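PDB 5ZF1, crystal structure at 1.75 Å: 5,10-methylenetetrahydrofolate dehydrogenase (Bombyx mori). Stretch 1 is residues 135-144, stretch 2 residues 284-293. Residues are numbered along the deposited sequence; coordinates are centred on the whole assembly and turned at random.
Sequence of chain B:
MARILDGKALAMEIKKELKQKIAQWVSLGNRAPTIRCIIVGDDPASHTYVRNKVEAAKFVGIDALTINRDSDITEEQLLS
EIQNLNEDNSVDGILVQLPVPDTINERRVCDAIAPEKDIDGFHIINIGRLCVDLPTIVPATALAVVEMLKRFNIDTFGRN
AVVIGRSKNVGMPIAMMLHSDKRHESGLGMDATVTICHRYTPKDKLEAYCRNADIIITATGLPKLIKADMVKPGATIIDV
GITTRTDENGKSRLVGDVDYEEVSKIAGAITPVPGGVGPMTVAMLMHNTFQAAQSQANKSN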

ATOM      1  N   PRO B 135      -4.230  12.164   1.690  1.00 43.20           N
ATOM      2  CA  PRO B 135      -4.242  12.884   0.400  1.00 34.44           C
ATOM      3  C   PRO B 135      -2.862  12.908  -0.246  1.00 32.31           C
ATOM      4  O   PRO B 135      -1.855  13.200   0.406  1.00 35.31           O
ATOM      5  N   THR B 136      -2.814  12.623  -1.542  1.00 29.63           N
ATOM      6  CA  THR B 136      -1.523  12.499  -2.213  1.00 26.26           C
ATOM      7  C   THR B 136      -1.717  12.778  -3.702  1.00 28.86           C
ATOM      8  O   THR B 136      -2.804  13.171  -4.142  1.00 29.91           O
ATOM      9  N   ILE B 137      -0.655  12.601  -4.480  1.00 21.98           N
ATOM     10  CA  ILE B 137      -0.777  12.499  -5.933  1.00 18.09           C
ATOM     11  C   ILE B 137      -0.919  11.022  -6.265  1.00 25.33           C
ATOM     12  O   ILE B 137      -0.024  10.223  -5.967  1.00 22.98           O
ATOM     13  N   VAL B 138      -2.042  10.660  -6.873  1.00 23.52           N
ATOM     14  CA  VAL B 138      -2.387   9.258  -7.121  1.00 24.93           C
ATOM     15  C   VAL B 138      -2.021   8.881  -8.554  1.00 26.01           C
ATOM     16  O   VAL B 138      -2.193   9.705  -9.469  1.00 23.23           O
ATOM     17  N   PRO B 139      -1.510   7.667  -8.804  1.00 20.79           N
ATOM     18  CA  PRO B 139      -1.176   7.280 -10.179  1.00 20.14           C
ATOM     19  C   PRO B 139      -2.386   7.390 -11.096  1.00 19.20           C
ATOM     20  O   PRO B 139      -3.517   7.101 -10.706  1.00 20.34           O
ATOM     21  N   ALA B 140      -2.136   7.834 -12.331  1.00 21.51           N
ATOM     22  CA  ALA B 140      -3.214   8.345 -13.177  1.00 19.93           C
ATOM     23  C   ALA B 140      -4.137   7.241 -13.688  1.00 21.13           C
ATOM     24  O   ALA B 140      -5.361   7.423 -13.743  1.00 21.45           O
ATOM     25  N   THR B 141      -3.583   6.095 -14.086  1.00 23.63           N
ATOM     26  CA  THR B 141      -4.442   5.018 -14.572  1.00 24.23           C
ATOM     27  C   THR B 141      -5.332   4.487 -13.455  1.00 22.75           C
ATOM     28  O   THR B 141      -6.521   4.224 -13.665  1.00 22.09           O
ATOM     29  N   ALA B 142      -4.779   4.331 -12.253  1.00 22.24           N
ATOM     30  CA  ALA B 142      -5.607   3.922 -11.125  1.00 26.63           C
ATOM     31  C   ALA B 142      -6.682   4.960 -10.841  1.00 25.59           C
ATOM     32  O   ALA B 142      -7.849   4.624 -10.611  1.00 25.00           O
ATOM     33  N   LEU B 143      -6.315   6.237 -10.879  1.00 22.67           N
ATOM     34  CA  LEU B 143      -7.307   7.275 -10.656  1.00 23.05           C
ATOM     35  C   LEU B 143      -8.370   7.256 -11.744  1.00 19.83           C
ATOM     36  O   LEU B 143      -9.551   7.528 -11.476  1.00 27.11           O
ATOM     37  N   ALA B 144      -7.973   6.932 -12.978  1.00 20.84           N
ATOM     38  CA  ALA B 144      -8.929   6.852 -14.079  1.00 22.14           C
ATOM     39  C   ALA B 144      -9.967   5.762 -13.837  1.00 23.23           C
ATOM     40  O   ALA B 144     -11.170   5.975 -14.037  1.00 22.84           O
ATOM     41  N   MET B 284      -6.572  12.240 -16.336  1.00 22.44           N
ATOM     42  CA  MET B 284      -6.180  12.242 -14.931  1.00 22.70           C
ATOM     43  C   MET B 284      -4.781  12.800 -14.720  1.00 20.19           C
ATOM     44  O   MET B 284      -4.517  13.390 -13.666  1.00 24.35           O
ATOM     45  N   LEU B 285      -3.859  12.616 -15.683  1.00 20.45           N
ATOM     46  CA  LEU B 285      -2.571  13.301 -15.597  1.00 19.67           C
ATOM     47  C   LEU B 285      -2.763  14.812 -15.569  1.00 22.31           C
ATOM     48  O   LEU B 285      -2.032  15.528 -14.875  1.00 21.23           O
ATOM     49  N   MET B 286      -3.731  15.313 -16.338  1.00 23.43           N
ATOM     50  CA  MET B 286      -4.013  16.748 -16.328  1.00 21.82           C
ATOM     51  C   MET B 286      -4.601  17.177 -14.993  1.00 20.74           C
ATOM     52  O   MET B 286      -4.234  18.231 -14.448  1.00 23.73           O
ATOM     53  N   HIS B 287      -5.516  16.367 -14.449  1.00 19.46           N
ATOM     54  CA  HIS B 287      -6.011  16.602 -13.100  1.00 20.14           C
ATOM     55  C   HIS B 287      -4.863  16.703 -12.102  1.00 17.96           C
ATOM     56  O   HIS B 287      -4.843  17.591 -11.237  1.00 20.30           O
ATOM     57  N   ASN B 288      -3.913  15.765 -12.182  1.00 21.58           N
ATOM     58  CA  ASN B 288      -2.805  15.751 -11.236  1.00 24.10           C
ATOM     59  C   ASN B 288      -1.910  16.972 -11.393  1.00 23.09           C
ATOM     60  O   ASN B 288      -1.391  17.488 -10.398  1.00 23.67           O
ATOM     61  N   THR B 289      -1.729  17.459 -12.625  1.00 23.39           N
ATOM     62  CA  THR B 289      -0.903  18.646 -12.834  1.00 22.01           C
ATOM     63  C   THR B 289      -1.564  19.881 -12.228  1.00 22.29           C
ATOM     64  O   THR B 289      -0.902  20.685 -11.557  1.00 22.27           O
ATOM     65  N   PHE B 290      -2.874  20.015 -12.433  1.00 22.32           N
ATOM     66  CA  PHE B 290      -3.655  21.079 -11.815  1.00 23.55           C
ATOM     67  C   PHE B 290      -3.641  20.960 -10.295  1.00 29.73           C
ATOM     68  O   PHE B 290      -3.467  21.962  -9.589  1.00 27.21           O
ATOM     69  N   GLN B 291      -3.817  19.739  -9.769  1.00 25.87           N
ATOM     70  CA  GLN B 291      -3.736  19.540  -8.322  1.00 23.45           C
ATOM     71  C   GLN B 291      -2.381  19.971  -7.776  1.00 21.79           C
ATOM     72  O   GLN B 291      -2.307  20.624  -6.730  1.00 27.33           O
ATOM     73  N   ALA B 292      -1.295  19.594  -8.453  1.00 22.25           N
ATOM     74  CA  ALA B 292       0.034  19.964  -7.973  1.00 22.90           C
ATOM     75  C   ALA B 292       0.229  21.476  -8.008  1.00 28.98           C
ATOM     76  O   ALA B 292       0.744  22.066  -7.051  1.00 27.59           O
ATOM     77  N   ALA B 293      -0.182  22.120  -9.102  1.00 25.52           N
ATOM     78  CA  ALA B 293      -0.019  23.568  -9.200  1.00 26.50           C
ATOM     79  C   ALA B 293      -0.763  24.284  -8.085  1.00 28.91           C
ATOM     80  O   ALA B 293      -0.272  25.282  -7.545  1.00 29.12           O
TER

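The stretch 2 helix (284-293) packs against a loop of stretch 1 (contacts from T136 to V138) and the helix that begins at A140; the two helix axes cross at 109° and approach to 9.3 Å. At A140 the backbones come close, A140 CA lying 5.2 Å from M284 CA. Its CB points toward stretch 2 and meets M284 CB at 4.0 Å and L285 CD2 at 3.6 Å; L285 (m, t) starts out sideways, but its end reaches in. M284 (m, m, chi3 109°) packs into the hollow lined by A140, L143 and A144, its CG 3.9 Å from A144 CB and its SD 3.7 Å from L143 CG. L143 (t, p) points back, placing CD2 3.7 Å from H287 ND1, obliquely to the ring, and 3.5 Å from N288 OD1. Along the loop the helix offers amides to loop carbonyls: N288 (m) donates from ND2 to V138 O at 2.8 Å, and Q291 (t, t) from NE2 to T136 O at 2.9 Å. I137 (m, t) lies alongside both, CG2 3.7 Å from N288 ND2, while its CD1 reaches A292 CB at 4.3 Å. One water bridges the stretches, its O accepting from V138 N (2.9 Å) and donating to N288 OD1 (2.8 Å) and Q291 OE1 (2.7 Å). H287 ND1 also donates to N288 OD1 at 3.2 Å.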

ATOM      1  CB  PRO B 135      -4.707  14.298   0.778  1.00 44.60           C
ATOM      2  CG  PRO B 135      -5.359  14.163   2.105  1.00 43.76           C
ATOM      3  CD  PRO B 135      -4.640  13.039   2.802  1.00 43.08           C
ATOM      4  CB  THR B 136      -0.924  11.108  -1.931  1.00 30.70           C
ATOM      5  OG1 THR B 136       0.435  11.050  -2.372  1.00 29.15           O
ATOM      6  CG2 THR B 136      -1.694  10.007  -2.648  1.00 34.67           C
ATOM      7  CB  ILE B 137       0.429  13.114  -6.652  1.00 21.05           C
ATOM      8  CG1 ILE B 137       0.556  14.586  -6.260  1.00 25.81           C
ATOM      9  CG2 ILE B 137       0.259  12.924  -8.172  1.00 25.61           C
ATOM     10  CD1 ILE B 137       1.647  15.345  -7.007  1.00 25.45           C
ATOM     11  CB  VAL B 138      -3.881   9.032  -6.846  1.00 21.32           C
ATOM     12  CG1 VAL B 138      -4.269   7.614  -7.144  1.00 25.87           C
ATOM     13  CG2 VAL B 138      -4.224   9.421  -5.412  1.00 29.48           C
ATOM     14  CB  PRO B 139      -0.700   5.831 -10.030  1.00 22.04           C
ATOM     15  CG  PRO B 139      -0.162   5.792  -8.614  1.00 21.22           C
ATOM     16  CD  PRO B 139      -1.073   6.665  -7.812  1.00 22.93           C
ATOM     17  CB  ALA B 140      -2.619   9.125 -14.353  1.00 23.03           C
ATOM     18  CB  THR B 141      -3.591   3.895 -15.175  1.00 19.58           C
ATOM     19  OG1 THR B 141      -2.856   4.396 -16.296  1.00 29.69           O
ATOM     20  CG2 THR B 141      -4.476   2.755 -15.668  1.00 22.80           C
ATOM     21  CB  ALA B 142      -4.730   3.682  -9.888  1.00 25.94           C
ATOM     22  CB  LEU B 143      -6.604   8.636 -10.580  1.00 29.86           C
ATOM     23  CG  LEU B 143      -7.342   9.853 -10.036  1.00 31.46           C
ATOM     24  CD1 LEU B 143      -7.911   9.587  -8.643  1.00 30.26           C
ATOM     25  CD2 LEU B 143      -6.355  11.027 -10.005  1.00 25.88           C
ATOM     26  CB  ALA B 144      -8.190   6.610 -15.398  1.00 23.67           C
ATOM     27  CB  MET B 284      -6.290  10.829 -14.358  1.00 28.76           C
ATOM     28  CG  MET B 284      -7.709  10.348 -14.227  1.00 26.02           C
ATOM     29  SD  MET B 284      -8.691  11.392 -13.154  1.00 38.57           S
ATOM     30  CE  MET B 284      -9.698  12.129 -14.399  1.00 26.51           C
ATOM     31  CB  LEU B 285      -1.669  12.931 -16.777  1.00 23.41           C
ATOM     32  CG  LEU B 285      -1.027  11.543 -16.806  1.00 30.74           C
ATOM     33  CD1 LEU B 285      -0.330  11.312 -18.139  1.00 33.90           C
ATOM     34  CD2 LEU B 285      -0.062  11.383 -15.630  1.00 25.07           C
ATOM     35  CB  MET B 286      -4.958  17.092 -17.485  1.00 21.47           C
ATOM     36  CG  MET B 286      -4.353  16.817 -18.853  1.00 23.26           C
ATOM     37  SD  MET B 286      -2.739  17.586 -19.104  1.00 28.98           S
ATOM     38  CE  MET B 286      -1.731  16.159 -19.511  1.00 30.49           C
ATOM     39  CB  HIS B 287      -6.976  15.482 -12.700  1.00 23.85           C
ATOM     40  CG  HIS B 287      -7.312  15.473 -11.242  1.00 27.43           C
ATOM     41  ND1 HIS B 287      -6.590  14.752 -10.315  1.00 31.11           N
ATOM     42  CD2 HIS B 287      -8.258  16.144 -10.543  1.00 27.47           C
ATOM     43  CE1 HIS B 287      -7.105  14.946  -9.113  1.00 28.11           C
ATOM     44  NE2 HIS B 287      -8.115  15.789  -9.224  1.00 34.44           N
ATOM     45  CB  ASN B 288      -1.967  14.482 -11.419  1.00 20.32           C
ATOM     46  CG  ASN B 288      -2.637  13.252 -10.858  1.00 21.10           C
ATOM     47  OD1 ASN B 288      -3.720  13.334 -10.289  1.00 19.69           O
ATOM     48  ND2 ASN B 288      -1.963  12.100 -10.975  1.00 22.26           N
ATOM     49  CB  THR B 289      -0.641  18.838 -14.337  1.00 22.62           C
ATOM     50  OG1 THR B 289       0.007  17.676 -14.869  1.00 23.31           O
ATOM     51  CG2 THR B 289       0.264  20.047 -14.592  1.00 24.95           C
ATOM     52  CB  PHE B 290      -5.080  21.035 -12.365  1.00 23.81           C
ATOM     53  CG  PHE B 290      -5.983  22.126 -11.842  1.00 22.08           C
ATOM     54  CD1 PHE B 290      -5.474  23.380 -11.516  1.00 24.76           C
ATOM     55  CD2 PHE B 290      -7.344  21.893 -11.683  1.00 26.82           C
ATOM     56  CE1 PHE B 290      -6.306  24.364 -11.035  1.00 24.62           C
ATOM     57  CE2 PHE B 290      -8.175  22.881 -11.208  1.00 26.81           C
ATOM     58  CZ  PHE B 290      -7.659  24.118 -10.888  1.00 32.15           C
ATOM     59  CB  GLN B 291      -4.002  18.070  -7.986  1.00 25.90           C
ATOM     60  CG  GLN B 291      -3.986  17.726  -6.505  1.00 27.23           C
ATOM     61  CD  GLN B 291      -3.763  16.229  -6.282  1.00 31.92           C
ATOM     62  OE1 GLN B 291      -4.215  15.411  -7.074  1.00 35.39           O
ATOM     63  NE2 GLN B 291      -3.100  15.876  -5.191  1.00 34.03           N
ATOM     64  CB  ALA B 292       1.111  19.264  -8.795  1.00 22.87           C
ATOM     65  CB  ALA B 293      -0.493  24.068 -10.570  1.00 25.18           C
TER
HETATM   66  O   HOH W   1      -4.034  12.717  -7.578  1.00 22.76           O